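Local coordinates for solute-binding protein (PDB 2ZYK) that probably binds cyclodextrins or related maltose-type sugars outside the cell and delivers them to a membrane transporter for uptake, at residues A[19-24]-A[49-54]; A[178-183]-A[213-218]; A[127-132]-A[316-321]; A[236-241]-A[258-263]. All coordinates share one frame; numbering follows the deposited sequence.

Interaction 1. Residues A[19-24]-A[49-54]; sequences DKLVVW and IQVEVV
Leu-21 and Val-23 exchange backbone bonds with the strand carrying Glu-52 and Val-54, pairing strands 20-25 and 50-55 in parallel within a beta-alpha-beta crossover whose connection is helix 31-47. Glu-52 is held through both its backbone N and its backbone O: the N donates to Leu-21 O at 2.7 Å, and the O accepts from Val-23 N at 2.9 Å. Val-54 N to Val-23 O, also 2.9 Å, continues the ladder; the bond from Leu-21 N to Gln-50 O is modelled very short, and its length is doubtful.

Apolar contacts follow the two faces. Leu-21, Val-23, Val-51 and Val-53 share one, where Val-23 CG2 meets Val-51 CG1 at 4.0 Å and Leu-21 CG meets Ile-49 CG2 at 3.9 Å; helices 31-47 and 293-304 pack against it. On the other face, shared by Lys-20 and Glu-52, the lysine, bent at its third torsion (-62°), brings NZ to 3.6 Å from Glu-52 OE1, a long salt bridge.

Farther along that face Trp-24 lies beside Val-54, its indole also touching helix 61-68. An alanine at Trp-24 is likely to leave a gap between Val-54 and that helix. With CG turned anti to the carbonyl carbon (chi1 -72°), the indole places its CD1 3.6 Å from Val-54 CB.

Interaction 2. Residues A[178-183]-A[213-218]; sequences YFLFAA and NEVQKW
Leu-180 reaches across to Glu-214 and Val-215 with one methyl, CD2, which packs 3.3 Å from Glu-214 CB and 3.5 Å from Val-215 CG2. Its other methyl, CD1, comes to 4.2 Å from Trp-218 NE1. One leucine thus bridges two successive turns of helix 206-220. Its first torsion (-163°), which sets CG opposite the backbone N, carries the branch out toward that helix. Beside it, Phe-181 brings CE1 to within 3.8 Å of Val-215 CG2, so a single valine methyl is shared by the leucine and the phenylalanine. The contact is made mainly by hydrocarbon atoms: Glu-214 contributes its CB, while the chain bends at chi2 (-63°) and leads the carboxylate away, to a long and weak ion pair with Lys-184.

Behind this first shell, the ring of Phe-179 has Leu-180 CB over its centre, 4.2 Å above the plane. Residues about 178-181 form a weakly bonded, kinked piece of helix, in which Ala-182 N still reaches back to Tyr-178 O at 2.9 Å. The indole of Trp-218 is fixed by a hydrogen bond between NE1 and Tyr-147 OH and by edge-to-face rings of Phe-151 and Phe-169, and Phe-174 meets Phe-181 in the same edge-to-face manner.

Helix 174-181 therefore packs on the side of helix 206-220, with helix 147-157 touching both partners and strand 165-169 supplying Phe-169; Asn-213 and Gln-216 of helix 206-220 also touch Pro-377, at the start of helix 377-395.

Interaction 3. Residues A[127-132]-A[316-321]; sequences AIESVA and TGEIPP. With GLC (alpha-D-glucopyranose), chain E.
Ile-128 and Ile-319 join their backbones twice. Ile-128 N donates to Ile-319 O at 2.8 Å in a nearly straight bond (164°), and a water closes the other side, giving a proton to Ile-128 O at 2.8 Å and accepting from Ile-319 N at 2.7 Å. Strand 120-129 is thereby tied to the loop after helix 306-316, although that loop forms no regular strand.

Ile-128 and Pro-321 pass one another head to tail, CB to CB at 3.9 Å. Glu-129 and Glu-318 run alongside each other with the same heading, their carboxylate planes 64° apart. A second water donates to both, to Glu-129 OE1 at 3.0 Å and to Glu-318 OE2 at 2.8 Å. Lys-282 forms a salt bridge with Glu-318 OE2, and Arg-312 with OE1, which probably offsets the closeness of the two acids. With its chain extended beyond CG, Glu-129 OE2 accepts a hydrogen bond from O2 of a bound glucose unit, 2.8 Å away.

Segment 127-132 passes from one sheet into strand 132-136 of another, consistent with a hinge crossing of a two-lobed solute-binding protein, and Glu-129 places it in the sugar site.

Interaction 4. Residues A[236-241]-A[258-263]; sequences LFKSGK and AGINVG
Ile-260 crosses Phe-237 at a slant, its CG2 methyl set 3.6 Å from CE2 of the ring. Val-262 comes from another direction, with CG1 at the ring edge, near its plane and 4.3 Å from CE2. Phe-237 offers this corner because its ring swings out opposite the backbone N (chi1 -170°). The second branch of Ile-260 runs toward the helix end, where CD1 touches Lys-238 O at 3.3 Å.

Alongside, the aliphatic part of Lys-238 lies against Ala-258, CB to CB at 3.8 Å, while NZ goes on to a salt bridge with Asp-254. Replacing Ile-260 with glycine would probably leave a gap beside the Phe-237 ring and over the Lys-238 carbonyl, with the ring freer to shift.

Both segments turn here in Schellman motifs, at Gly-240 and Gly-259; in the first, Gly-240 N returns to Phe-237 O at 3.0 Å. The contact thus joins the C-terminal end of helix 230-238 to the turn between helix 252-257 and strand 262-265. Tyr-255 of helix 252-257 meets the Phe-237 ring at about 50°, strand 242-247 supports that ring through Val-242 and Val-245, and strand 262-265 pairs with strand 132-136.

In the fold
Interaction 3 lies nearest the middle of the molecule, its centre about 9 Å from that of the chain, and its Glu-129 hydrogen-bonds a bound glucose unit. Interactions 2 and 4 are both nested within the long loop it closes; their centres lie about 23 and 19 Å from its own, and 26 Å apart. Interaction 1 closes earlier in the chain and sits across the chain's centre from interaction 2, about 43 Å away between centres. Around the sugar, the side chain of Glu-318 comes within about 5 Å of another glucose unit, and that of Lys-238 within about 8 Å of one. Interactions 1, 2 and 4 are thus structural packing around a central binding site.

Interaction 1. Residues A[19-24]-A[49-54]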
# COMPACT_ATOMS: atom_id res chain seq x y z
N ASP A 19 34.21 3.74 -4.02
CA ASP A 19 33.21 2.68 -3.84
C ASP A 19 32.07 3.05 -2.89
O ASP A 19 32.25 3.09 -1.66
CB ASP A 19 33.87 1.37 -3.42
CG ASP A 19 32.96 0.18 -3.61
OD1 ASP A 19 32.57 -0.11 -4.76
OD2 ASP A 19 32.63 -0.46 -2.60
N LYS A 20 30.91 3.29 -3.48
CA LYS A 20 29.70 3.66 -2.75
C LYS A 20 28.52 2.84 -3.27
O LYS A 20 28.47 2.50 -4.45
CB LYS A 20 29.43 5.15 -2.95
CG LYS A 20 28.81 5.87 -1.75
CD LYS A 20 27.97 7.07 -2.18
CE LYS A 20 28.79 8.14 -2.89
NZ LYS A 20 27.97 8.89 -3.87
N LEU A 21 27.58 2.52 -2.38
CA LEU A 21 26.28 1.97 -2.77
C LEU A 21 25.18 2.94 -2.32
O LEU A 21 25.25 3.50 -1.22
CB LEU A 21 26.05 0.56 -2.20
CG LEU A 21 26.74 -0.64 -2.87
CD1 LEU A 21 26.32 -1.94 -2.21
CD2 LEU A 21 26.48 -0.70 -4.36
N VAL A 22 24.18 3.15 -3.17
CA VAL A 22 23.10 4.10 -2.87
C VAL A 22 21.74 3.41 -2.74
O VAL A 22 21.31 2.64 -3.61
CB VAL A 22 23.04 5.24 -3.91
CG1 VAL A 22 22.02 6.30 -3.50
CG2 VAL A 22 24.41 5.89 -4.10
N VAL A 23 21.09 3.69 -1.62
CA VAL A 23 19.76 3.17 -1.30
C VAL A 23 18.79 4.35 -1.16
O VAL A 23 19.08 5.31 -0.46
CB VAL A 23 19.79 2.34 0.01
CG1 VAL A 23 18.40 2.08 0.54
CG2 VAL A 23 20.52 1.03 -0.21
N TRP A 24 17.65 4.26 -1.84
CA TRP A 24 16.57 5.23 -1.64
C TRP A 24 15.53 4.67 -0.68
O TRP A 24 14.96 3.61 -0.92
CB TRP A 24 15.93 5.65 -2.97
CG TRP A 24 16.79 6.54 -3.81
CD1 TRP A 24 17.95 7.17 -3.44
CD2 TRP A 24 16.54 6.93 -5.17
NE1 TRP A 24 18.45 7.91 -4.49
CE2 TRP A 24 17.61 7.78 -5.56
CE3 TRP A 24 15.53 6.64 -6.10
CZ2 TRP A 24 17.69 8.34 -6.84
CZ3 TRP A 24 15.61 7.20 -7.37
CH2 TRP A 24 16.68 8.04 -7.73
N ILE A 49 32.07 -1.59 2.49
CA ILE A 49 31.43 -0.87 1.37
C ILE A 49 30.60 0.31 1.89
O ILE A 49 29.74 0.13 2.75
CB ILE A 49 30.51 -1.81 0.52
CG1 ILE A 49 31.22 -3.12 0.12
CG2 ILE A 49 29.91 -1.08 -0.70
CD1 ILE A 49 32.61 -2.99 -0.49
N GLN A 50 30.87 1.51 1.36
CA GLN A 50 30.10 2.70 1.72
C GLN A 50 28.70 2.57 1.13
O GLN A 50 28.54 2.42 -0.08
CB GLN A 50 30.77 3.99 1.22
CG GLN A 50 32.24 4.16 1.59
CD GLN A 50 32.49 4.02 3.09
OE1 GLN A 50 33.29 3.18 3.53
NE2 GLN A 50 31.81 4.84 3.89
N VAL A 51 27.69 2.61 2.00
CA VAL A 51 26.29 2.56 1.58
C VAL A 51 25.54 3.81 2.09
O VAL A 51 25.26 3.93 3.29
CB VAL A 51 25.57 1.27 2.08
CG1 VAL A 51 24.15 1.21 1.55
CG2 VAL A 51 26.33 0.02 1.66
N GLU A 52 25.25 4.72 1.16
CA GLU A 52 24.52 5.97 1.42
C GLU A 52 23.02 5.71 1.36
O GLU A 52 22.55 4.97 0.49
CB GLU A 52 24.92 7.02 0.37
CG GLU A 52 24.37 8.43 0.61
CD GLU A 52 24.63 9.40 -0.55
OE1 GLU A 52 25.13 8.97 -1.62
OE2 GLU A 52 24.34 10.61 -0.39
N VAL A 53 22.27 6.30 2.29
CA VAL A 53 20.81 6.14 2.35
C VAL A 53 20.12 7.50 2.20
O VAL A 53 20.07 8.29 3.14
CB VAL A 53 20.36 5.43 3.66
CG1 VAL A 53 18.87 5.08 3.61
CG2 VAL A 53 21.17 4.18 3.90
N VAL A 54 19.62 7.76 0.99
CA VAL A 54 18.94 9.01 0.67
C VAL A 54 17.44 8.84 0.93
O VAL A 54 16.84 7.87 0.47
CB VAL A 54 19.15 9.40 -0.82
CG1 VAL A 54 18.63 10.81 -1.10
CG2 VAL A 54 20.62 9.29 -1.21

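Interaction 2. Residues A[178-183]-A[213-218]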
# COMPACT_ATOMS: atom_id res chain seq x y z
N TYR A 178 -11.73 0.40 -2.32
CA TYR A 178 -11.82 -0.73 -3.26
C TYR A 178 -12.59 -1.94 -2.73
O TYR A 178 -13.26 -2.64 -3.50
CB TYR A 178 -10.41 -1.15 -3.73
CG TYR A 178 -10.40 -2.48 -4.44
CD1 TYR A 178 -10.69 -2.57 -5.81
CD2 TYR A 178 -10.14 -3.66 -3.74
CE1 TYR A 178 -10.69 -3.79 -6.46
CE2 TYR A 178 -10.15 -4.90 -4.39
CZ TYR A 178 -10.42 -4.95 -5.74
OH TYR A 178 -10.42 -6.16 -6.37
N PHE A 179 -12.51 -2.18 -1.42
CA PHE A 179 -13.23 -3.29 -0.78
C PHE A 179 -14.74 -3.18 -1.01
O PHE A 179 -15.52 -4.08 -0.68
CB PHE A 179 -12.92 -3.35 0.73
CG PHE A 179 -13.69 -2.35 1.58
CD1 PHE A 179 -14.93 -2.69 2.14
CD2 PHE A 179 -13.15 -1.10 1.87
CE1 PHE A 179 -15.63 -1.79 2.95
CE2 PHE A 179 -13.85 -0.19 2.68
CZ PHE A 179 -15.09 -0.53 3.22
N LEU A 180 -15.11 -2.07 -1.61
CA LEU A 180 -16.45 -1.58 -1.63
C LEU A 180 -16.99 -1.62 -3.06
O LEU A 180 -18.18 -1.82 -3.26
CB LEU A 180 -16.39 -0.18 -1.07
CG LEU A 180 -17.53 0.65 -0.55
CD1 LEU A 180 -17.15 1.11 0.82
CD2 LEU A 180 -17.61 1.80 -1.49
N PHE A 181 -16.09 -1.44 -4.03
CA PHE A 181 -16.38 -1.76 -5.43
C PHE A 181 -16.35 -3.28 -5.59
O PHE A 181 -17.12 -3.85 -6.36
CB PHE A 181 -15.35 -1.12 -6.38
CG PHE A 181 -15.42 0.39 -6.46
CD1 PHE A 181 -14.82 1.18 -5.48
CD2 PHE A 181 -16.05 1.02 -7.53
CE1 PHE A 181 -14.87 2.58 -5.55
CE2 PHE A 181 -16.11 2.41 -7.62
CZ PHE A 181 -15.52 3.20 -6.63
N ALA A 182 -15.43 -3.92 -4.86
CA ALA A 182 -15.25 -5.39 -4.92
C ALA A 182 -16.42 -6.15 -4.31
O ALA A 182 -16.77 -7.23 -4.78
CB ALA A 182 -13.96 -5.78 -4.22
N ALA A 183 -17.01 -5.57 -3.26
CA ALA A 183 -18.20 -6.12 -2.60
C ALA A 183 -19.35 -6.19 -3.58
O ALA A 183 -20.20 -7.07 -3.49
CB ALA A 183 -18.59 -5.28 -1.39
N ASN A 213 -21.58 4.44 -5.72
CA ASN A 213 -22.79 4.79 -4.96
C ASN A 213 -22.56 4.66 -3.46
O ASN A 213 -23.09 5.45 -2.69
CB ASN A 213 -23.99 3.90 -5.36
CG ASN A 213 -24.68 4.34 -6.66
OD1 ASN A 213 -25.60 3.67 -7.14
ND2 ASN A 213 -24.25 5.47 -7.22
N GLU A 214 -21.77 3.66 -3.06
CA GLU A 214 -21.42 3.47 -1.65
C GLU A 214 -20.40 4.50 -1.16
O GLU A 214 -20.49 4.96 -0.03
CB GLU A 214 -20.89 2.06 -1.40
CG GLU A 214 -21.93 0.96 -1.55
CD GLU A 214 -23.08 1.04 -0.55
OE1 GLU A 214 -22.90 1.58 0.58
OE2 GLU A 214 -24.17 0.54 -0.90
N VAL A 215 -19.43 4.85 -2.01
CA VAL A 215 -18.47 5.92 -1.70
C VAL A 215 -19.21 7.24 -1.49
O VAL A 215 -18.92 7.97 -0.53
CB VAL A 215 -17.43 6.09 -2.83
CG1 VAL A 215 -16.56 7.32 -2.59
CG2 VAL A 215 -16.57 4.83 -2.99
N GLN A 216 -20.15 7.54 -2.39
CA GLN A 216 -20.96 8.76 -2.30
C GLN A 216 -21.65 8.93 -0.95
O GLN A 216 -21.62 10.01 -0.35
CB GLN A 216 -21.98 8.80 -3.43
CG GLN A 216 -22.88 10.03 -3.38
CD GLN A 216 -23.61 10.30 -4.67
OE1 GLN A 216 -24.28 9.43 -5.22
NE2 GLN A 216 -23.49 11.52 -5.17
N LYS A 217 -22.28 7.85 -0.47
CA LYS A 217 -22.98 7.85 0.82
C LYS A 217 -22.09 8.19 2.02
O LYS A 217 -22.59 8.66 3.05
CB LYS A 217 -23.70 6.51 1.03
CG LYS A 217 -24.97 6.35 0.21
CD LYS A 217 -25.44 4.90 0.20
CE LYS A 217 -26.85 4.77 -0.38
NZ LYS A 217 -27.20 3.34 -0.67
N TRP A 218 -20.78 7.96 1.90
CA TRP A 218 -19.81 8.36 2.94
C TRP A 218 -19.66 9.87 3.09
O TRP A 218 -19.41 10.37 4.19
CB TRP A 218 -18.44 7.71 2.69
CG TRP A 218 -18.42 6.33 3.20
CD1 TRP A 218 -18.68 5.20 2.51
CD2 TRP A 218 -18.21 5.93 4.56
NE1 TRP A 218 -18.61 4.11 3.33
CE2 TRP A 218 -18.32 4.53 4.60
CE3 TRP A 218 -17.92 6.63 5.75
CZ2 TRP A 218 -18.16 3.80 5.78
CZ3 TRP A 218 -17.75 5.91 6.92
CH2 TRP A 218 -17.87 4.50 6.93

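Interaction 3. Residues A[127-132]-A[316-321]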
# COMPACT_ATOMS: atom_id res chain seq x y z
N ALA A 127 7.50 -5.87 3.46
CA ALA A 127 6.22 -5.63 4.09
C ALA A 127 5.08 -6.19 3.25
O ALA A 127 5.02 -5.98 2.04
CB ALA A 127 6.01 -4.12 4.31
N ILE A 128 4.19 -6.92 3.91
CA ILE A 128 2.92 -7.34 3.34
C ILE A 128 1.88 -6.50 4.09
O ILE A 128 1.96 -6.33 5.32
CB ILE A 128 2.69 -8.86 3.56
CG1 ILE A 128 1.36 -9.33 2.98
CG2 ILE A 128 2.84 -9.23 5.06
CD1 ILE A 128 1.46 -9.85 1.61
N GLU A 129 0.91 -5.95 3.36
CA GLU A 129 0.04 -4.95 3.98
C GLU A 129 -1.36 -4.90 3.43
O GLU A 129 -1.61 -5.12 2.24
CB GLU A 129 0.69 -3.57 3.90
CG GLU A 129 0.46 -2.88 2.58
CD GLU A 129 1.31 -1.65 2.40
OE1 GLU A 129 2.07 -1.25 3.32
OE2 GLU A 129 1.20 -1.08 1.30
N SER A 130 -2.29 -4.59 4.31
CA SER A 130 -3.66 -4.33 3.94
C SER A 130 -4.20 -3.34 4.95
O SER A 130 -3.72 -3.28 6.10
CB SER A 130 -4.48 -5.61 3.96
OG SER A 130 -5.86 -5.33 4.04
N VAL A 131 -5.17 -2.54 4.50
CA VAL A 131 -5.90 -1.65 5.40
C VAL A 131 -6.78 -2.52 6.30
O VAL A 131 -7.19 -3.61 5.91
CB VAL A 131 -6.75 -0.60 4.64
CG1 VAL A 131 -5.85 0.40 3.89
CG2 VAL A 131 -7.74 -1.26 3.69
N ALA A 132 -7.03 -2.04 7.52
CA ALA A 132 -7.97 -2.69 8.43
C ALA A 132 -8.69 -1.64 9.27
O ALA A 132 -8.43 -0.45 9.12
CB ALA A 132 -7.25 -3.71 9.32
N THR A 316 9.22 -0.34 12.71
CA THR A 316 8.25 0.28 11.80
C THR A 316 6.80 -0.15 12.01
O THR A 316 5.88 0.55 11.61
CB THR A 316 8.61 0.03 10.32
OG1 THR A 316 8.40 -1.34 9.99
CG2 THR A 316 10.05 0.41 10.02
N GLY A 317 6.59 -1.31 12.63
CA GLY A 317 5.27 -1.89 12.73
C GLY A 317 4.83 -2.57 11.44
O GLY A 317 3.73 -3.12 11.37
N GLU A 318 5.68 -2.53 10.42
CA GLU A 318 5.33 -3.09 9.12
C GLU A 318 5.59 -4.59 9.06
O GLU A 318 6.71 -5.04 9.30
CB GLU A 318 6.04 -2.36 7.97
CG GLU A 318 5.74 -0.86 7.92
CD GLU A 318 5.88 -0.27 6.52
OE1 GLU A 318 6.99 -0.35 5.94
OE2 GLU A 318 4.88 0.28 6.01
N ILE A 319 4.52 -5.33 8.76
CA ILE A 319 4.50 -6.80 8.82
C ILE A 319 5.41 -7.42 7.75
O ILE A 319 5.11 -7.32 6.56
CB ILE A 319 3.05 -7.34 8.63
CG1 ILE A 319 2.01 -6.50 9.40
CG2 ILE A 319 2.95 -8.83 8.99
CD1 ILE A 319 2.32 -6.28 10.89
N PRO A 320 6.50 -8.09 8.17
CA PRO A 320 7.43 -8.65 7.20
C PRO A 320 6.90 -9.97 6.64
O PRO A 320 6.43 -10.81 7.40
CB PRO A 320 8.71 -8.89 8.01
CG PRO A 320 8.27 -9.04 9.41
CD PRO A 320 6.92 -8.38 9.56
N PRO A 321 6.93 -10.13 5.31
CA PRO A 321 6.39 -11.36 4.76
C PRO A 321 7.48 -12.43 4.72
O PRO A 321 7.74 -13.04 3.67
CB PRO A 321 5.93 -10.93 3.35
CG PRO A 321 6.50 -9.57 3.12
CD PRO A 321 7.44 -9.25 4.25
C1 GLC E . -0.20 3.28 1.49
C2 GLC E . 0.21 2.05 0.70
C3 GLC E . 0.26 2.36 -0.80
C4 GLC E . -1.02 3.05 -1.29
C5 GLC E . -1.30 4.27 -0.42
C6 GLC E . -2.60 4.98 -0.75
O2 GLC E . 1.49 1.65 1.13
O3 GLC E . 0.45 1.15 -1.52
O4 GLC E . -0.80 3.50 -2.64
O5 GLC E . -1.38 3.88 0.96
O6 GLC E . -2.52 6.36 -0.41
O HOH W 1 2.71 -4.27 6.99
O HOH W 2 2.79 -1.60 6.23

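Interaction 4. Residues A[236-241]-A[258-263]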
# COMPACT_ATOMS: atom_id res chain seq x y z
N LEU A 236 -6.41 13.78 13.12
CA LEU A 236 -7.64 13.77 13.90
C LEU A 236 -7.72 12.55 14.82
O LEU A 236 -8.15 12.67 15.97
CB LEU A 236 -8.88 13.86 13.00
CG LEU A 236 -9.12 15.16 12.23
CD1 LEU A 236 -10.23 14.99 11.22
CD2 LEU A 236 -9.42 16.32 13.14
N PHE A 237 -7.31 11.39 14.32
CA PHE A 237 -7.24 10.19 15.13
C PHE A 237 -6.23 10.38 16.26
O PHE A 237 -6.52 10.03 17.41
CB PHE A 237 -6.87 8.98 14.27
CG PHE A 237 -7.02 7.65 14.98
CD1 PHE A 237 -8.28 7.10 15.21
CD2 PHE A 237 -5.90 6.93 15.39
CE1 PHE A 237 -8.43 5.86 15.86
CE2 PHE A 237 -6.03 5.69 16.04
CZ PHE A 237 -7.30 5.16 16.27
N LYS A 238 -5.07 10.94 15.94
CA LYS A 238 -4.02 11.16 16.93
C LYS A 238 -4.41 12.16 18.03
O LYS A 238 -4.01 12.00 19.18
CB LYS A 238 -2.71 11.58 16.26
CG LYS A 238 -2.00 10.43 15.51
CD LYS A 238 -0.58 10.81 15.10
CE LYS A 238 -0.52 12.10 14.29
NZ LYS A 238 0.86 12.38 13.80
N SER A 239 -5.19 13.18 17.67
CA SER A 239 -5.68 14.15 18.65
C SER A 239 -6.86 13.60 19.46
O SER A 239 -7.46 14.33 20.26
CB SER A 239 -6.07 15.45 17.96
OG SER A 239 -6.87 15.16 16.84
N GLY A 240 -7.18 12.33 19.24
CA GLY A 240 -8.23 11.64 19.98
C GLY A 240 -9.66 11.99 19.60
O GLY A 240 -10.57 11.84 20.44
N LYS A 241 -9.90 12.41 18.36
CA LYS A 241 -11.24 12.88 17.97
C LYS A 241 -11.99 11.93 17.03
O LYS A 241 -13.06 12.29 16.53
CB LYS A 241 -11.17 14.28 17.36
CG LYS A 241 -10.76 15.37 18.36
CD LYS A 241 -10.59 16.73 17.72
CE LYS A 241 -9.54 16.67 16.62
NZ LYS A 241 -9.33 17.97 15.92
N ALA A 258 1.57 9.02 19.72
CA ALA A 258 0.63 10.05 20.12
C ALA A 258 -0.21 9.58 21.30
O ALA A 258 -1.01 10.35 21.85
CB ALA A 258 -0.26 10.44 18.94
N GLY A 259 -0.04 8.31 21.68
CA GLY A 259 -0.63 7.75 22.89
C GLY A 259 -2.02 7.16 22.77
O GLY A 259 -2.71 6.99 23.79
N ILE A 260 -2.44 6.82 21.56
CA ILE A 260 -3.74 6.17 21.35
C ILE A 260 -3.69 4.69 21.72
O ILE A 260 -2.78 3.97 21.33
CB ILE A 260 -4.25 6.34 19.88
CG1 ILE A 260 -4.65 7.79 19.62
CG2 ILE A 260 -5.49 5.51 19.63
CD1 ILE A 260 -3.51 8.71 19.33
N ASN A 261 -4.67 4.24 22.50
CA ASN A 261 -4.82 2.83 22.80
C ASN A 261 -5.44 2.16 21.58
O ASN A 261 -6.67 2.02 21.49
CB ASN A 261 -5.68 2.63 24.06
CG ASN A 261 -5.42 1.28 24.76
OD1 ASN A 261 -4.82 0.37 24.19
ND2 ASN A 261 -5.88 1.16 26.00
N VAL A 262 -4.60 1.76 20.64
CA VAL A 262 -5.08 1.22 19.36
C VAL A 262 -5.53 -0.22 19.46
O VAL A 262 -4.85 -1.05 20.07
CB VAL A 262 -4.05 1.36 18.20
CG1 VAL A 262 -3.60 2.81 18.05
CG2 VAL A 262 -2.84 0.46 18.41
N GLY A 263 -6.68 -0.50 18.87
CA GLY A 263 -7.12 -1.86 18.64
C GLY A 263 -7.17 -2.03 17.13
O GLY A 263 -7.43 -1.06 16.41